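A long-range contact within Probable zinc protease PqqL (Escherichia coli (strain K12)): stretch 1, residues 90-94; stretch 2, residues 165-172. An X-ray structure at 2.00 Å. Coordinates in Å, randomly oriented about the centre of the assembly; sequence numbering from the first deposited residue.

Stretch 1 90-94: YTSYD
Stretch 2 (165-172) RNLDREPI

The contact joins the end of a strand to an irregular turn at least 73 residues further along the chain, and its rule is simple: one aromatic ring is slotted between two side chains of the partner. Together the stretches bury 304 Å², with Tyr 93 and Pro 171 covered most.

The backbones set this up without pairing. Thr 91 closes the strand in extended form (phi/psi -124/128), Ser 92 remains extended at -121/-170, and Tyr 93 then turns sharply to -64/-38, followed by Asp 94 at -98/-24. In stretch 2, Arg 165, Asn 166 and Leu 167 take helical angles near -60/-35 without the regular bonds. Asp 168 (-92/3) and Arg 169 (-134/50) swing the chain round, Glu 170 extends it at -62/130, and Pro 171 and Ile 172 return to helical values. The two stretches run in nearly opposite directions, and their closest CA pair is Ser 92 CA to Pro 171 CA, 5.8 Å. No direct hydrogen bond crosses between the stretches, so the direct contacts are packing contacts.

The central packing is CH-pi. Tyr 93 adopts chi1 m (-66°) with chi2 -81°; its CA-to-CB bond points sideways, but the end of the side chain comes nearer to the partner. Pro 171, with a C-gamma exo pucker and its CA-to-CB bond directed toward stretch 1, covers one face: its CD sits 4.1 Å from the Tyr 93 ring centroid, 18° off the normal, and 3.9 Å from Tyr 93 CE1. Over the opposite face lies Asn 166, chi1 m (-59°) and chi2 67°, whose CB is 4.2 Å from the same Tyr 93 centroid at 26° off the normal. Its amide reaches along that face, bringing Asn 166 ND2 to 3.3 Å from Tyr 93 CG. Polarised C-H groups suit both faces of an electron-rich ring.

Backbone atoms complete the pocket. Tyr 93 CE1 approaches Asn 166 O and Arg 169 O at 3.2 Å each, placing a weakly positive aromatic C-H near two carbonyl oxygens. The chain's own turn is held by weak bonds from Arg 169 N to Asn 166 O (3.2 Å) and from Asp 168 N to Arg 165 O (3.1 Å). The proline also packs against the strand end, with Pro 171 CB 3.7 Å from Thr 91 O and Pro 171 CG 3.8 Å from Ser 92 C.

Polar chemistry crosses the gap through water 1. This water donates to Asp 94 OD1 at 2.9 Å and accepts from Asn 166 ND2 at 2.9 Å, so the asparagine that covers the ring also uses one of its two amide N-H groups on the bridge. Asp 94 is chi1 m (-45°), chi2 -58°. The CA-to-CB bond of Ser 92 (chi1 p, 67°) points away from the partner, and Ser 92 OG accepts a weak bond from Asp 94 N (3.4 Å). Arg 169 (m, m, t, then -88°) leads its end away and bonds from its NH1 to Asp 168 O at 2.8 Å, tying its side chain back to the turn.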

# COMPACT_ATOMS: atom_id res chain seq x y z
N TYR A 90 5.77 12.26 -1.34
CA TYR A 90 6.32 11.02 -0.80
C TYR A 90 6.99 10.24 -1.90
O TYR A 90 6.60 10.35 -3.06
CB TYR A 90 5.23 10.16 -0.09
CG TYR A 90 4.21 9.51 -1.00
CD1 TYR A 90 4.50 8.31 -1.67
CD2 TYR A 90 2.94 10.04 -1.15
CE1 TYR A 90 3.57 7.71 -2.52
CE2 TYR A 90 1.98 9.42 -1.96
CZ TYR A 90 2.30 8.24 -2.62
OH TYR A 90 1.36 7.64 -3.43
N THR A 91 7.96 9.40 -1.51
CA THR A 91 8.67 8.49 -2.40
C THR A 91 8.52 7.09 -1.85
O THR A 91 8.80 6.85 -0.67
CB THR A 91 10.16 8.88 -2.55
OG1 THR A 91 10.25 10.25 -2.88
CG2 THR A 91 10.86 8.05 -3.63
N SER A 92 8.06 6.17 -2.69
CA SER A 92 7.93 4.77 -2.27
C SER A 92 8.80 3.94 -3.21
O SER A 92 9.58 4.49 -3.99
CB SER A 92 6.46 4.34 -2.34
OG SER A 92 6.00 4.29 -3.69
N TYR A 93 8.67 2.62 -3.14
CA TYR A 93 9.39 1.72 -4.03
C TYR A 93 8.96 1.93 -5.49
O TYR A 93 9.79 1.88 -6.39
CB TYR A 93 9.05 0.27 -3.66
CG TYR A 93 9.54 -0.16 -2.30
CD1 TYR A 93 10.86 -0.55 -2.11
CD2 TYR A 93 8.67 -0.23 -1.21
CE1 TYR A 93 11.32 -0.97 -0.86
CE2 TYR A 93 9.12 -0.63 0.05
CZ TYR A 93 10.44 -1.01 0.21
OH TYR A 93 10.90 -1.45 1.43
N ASP A 94 7.67 2.18 -5.70
CA ASP A 94 7.00 2.24 -7.00
C ASP A 94 6.78 3.60 -7.62
O ASP A 94 6.54 3.68 -8.82
CB ASP A 94 5.63 1.55 -6.87
CG ASP A 94 5.64 0.23 -6.14
OD1 ASP A 94 6.37 -0.68 -6.59
OD2 ASP A 94 4.94 0.11 -5.13
N ARG A 165 13.19 -7.12 -5.44
CA ARG A 165 14.09 -5.99 -5.70
C ARG A 165 13.93 -4.98 -4.52
O ARG A 165 14.89 -4.30 -4.15
CB ARG A 165 13.77 -5.36 -7.07
CG ARG A 165 14.44 -4.02 -7.36
CD ARG A 165 15.93 -4.09 -7.60
NE ARG A 165 16.36 -2.87 -8.26
CZ ARG A 165 17.51 -2.71 -8.90
NH1 ARG A 165 18.39 -3.71 -8.96
NH2 ARG A 165 17.79 -1.57 -9.50
N ASN A 166 12.72 -4.94 -3.91
CA ASN A 166 12.32 -4.13 -2.75
C ASN A 166 13.27 -4.32 -1.57
O ASN A 166 13.52 -3.36 -0.83
CB ASN A 166 10.89 -4.50 -2.31
CG ASN A 166 9.87 -4.29 -3.40
OD1 ASN A 166 9.88 -4.98 -4.41
ND2 ASN A 166 8.98 -3.32 -3.23
N LEU A 167 13.80 -5.56 -1.39
CA LEU A 167 14.74 -5.87 -0.31
C LEU A 167 15.99 -4.95 -0.39
O LEU A 167 16.43 -4.42 0.62
CB LEU A 167 15.13 -7.37 -0.35
CG LEU A 167 16.19 -7.88 0.68
CD1 LEU A 167 15.61 -7.93 2.11
CD2 LEU A 167 16.72 -9.26 0.28
N ASP A 168 16.51 -4.74 -1.59
CA ASP A 168 17.72 -3.94 -1.83
C ASP A 168 17.46 -2.45 -2.12
O ASP A 168 18.42 -1.72 -2.43
CB ASP A 168 18.47 -4.58 -3.02
CG ASP A 168 18.91 -6.01 -2.73
OD1 ASP A 168 19.76 -6.19 -1.84
OD2 ASP A 168 18.39 -6.93 -3.39
N ARG A 169 16.19 -2.01 -2.07
CA ARG A 169 15.80 -0.65 -2.46
C ARG A 169 14.85 0.08 -1.50
O ARG A 169 13.88 0.70 -1.95
CB ARG A 169 15.21 -0.66 -3.89
CG ARG A 169 16.20 -1.02 -5.02
CD ARG A 169 17.35 -0.02 -5.09
NE ARG A 169 18.29 -0.28 -6.18
CZ ARG A 169 19.34 -1.09 -6.10
NH1 ARG A 169 19.58 -1.76 -4.98
NH2 ARG A 169 20.15 -1.24 -7.13
N GLU A 170 15.18 0.11 -0.19
CA GLU A 170 14.38 0.88 0.79
C GLU A 170 14.46 2.38 0.38
O GLU A 170 15.56 2.87 0.08
CB GLU A 170 14.92 0.68 2.21
CG GLU A 170 13.87 0.86 3.29
CD GLU A 170 14.39 1.25 4.66
OE1 GLU A 170 15.55 0.93 4.98
OE2 GLU A 170 13.62 1.87 5.42
N PRO A 171 13.31 3.10 0.27
CA PRO A 171 13.34 4.48 -0.25
C PRO A 171 14.33 5.47 0.39
O PRO A 171 14.90 6.27 -0.35
CB PRO A 171 11.89 4.95 -0.11
CG PRO A 171 11.09 3.69 -0.20
CD PRO A 171 11.91 2.64 0.50
N ILE A 172 14.57 5.42 1.70
CA ILE A 172 15.53 6.34 2.35
C ILE A 172 16.97 6.20 1.77
O ILE A 172 17.74 7.16 1.80
CB ILE A 172 15.51 6.22 3.92
CG1 ILE A 172 16.29 7.37 4.61
CG2 ILE A 172 16.01 4.85 4.41
CD1 ILE A 172 15.60 8.79 4.61
O HOH W 1 6.44 -2.64 -4.44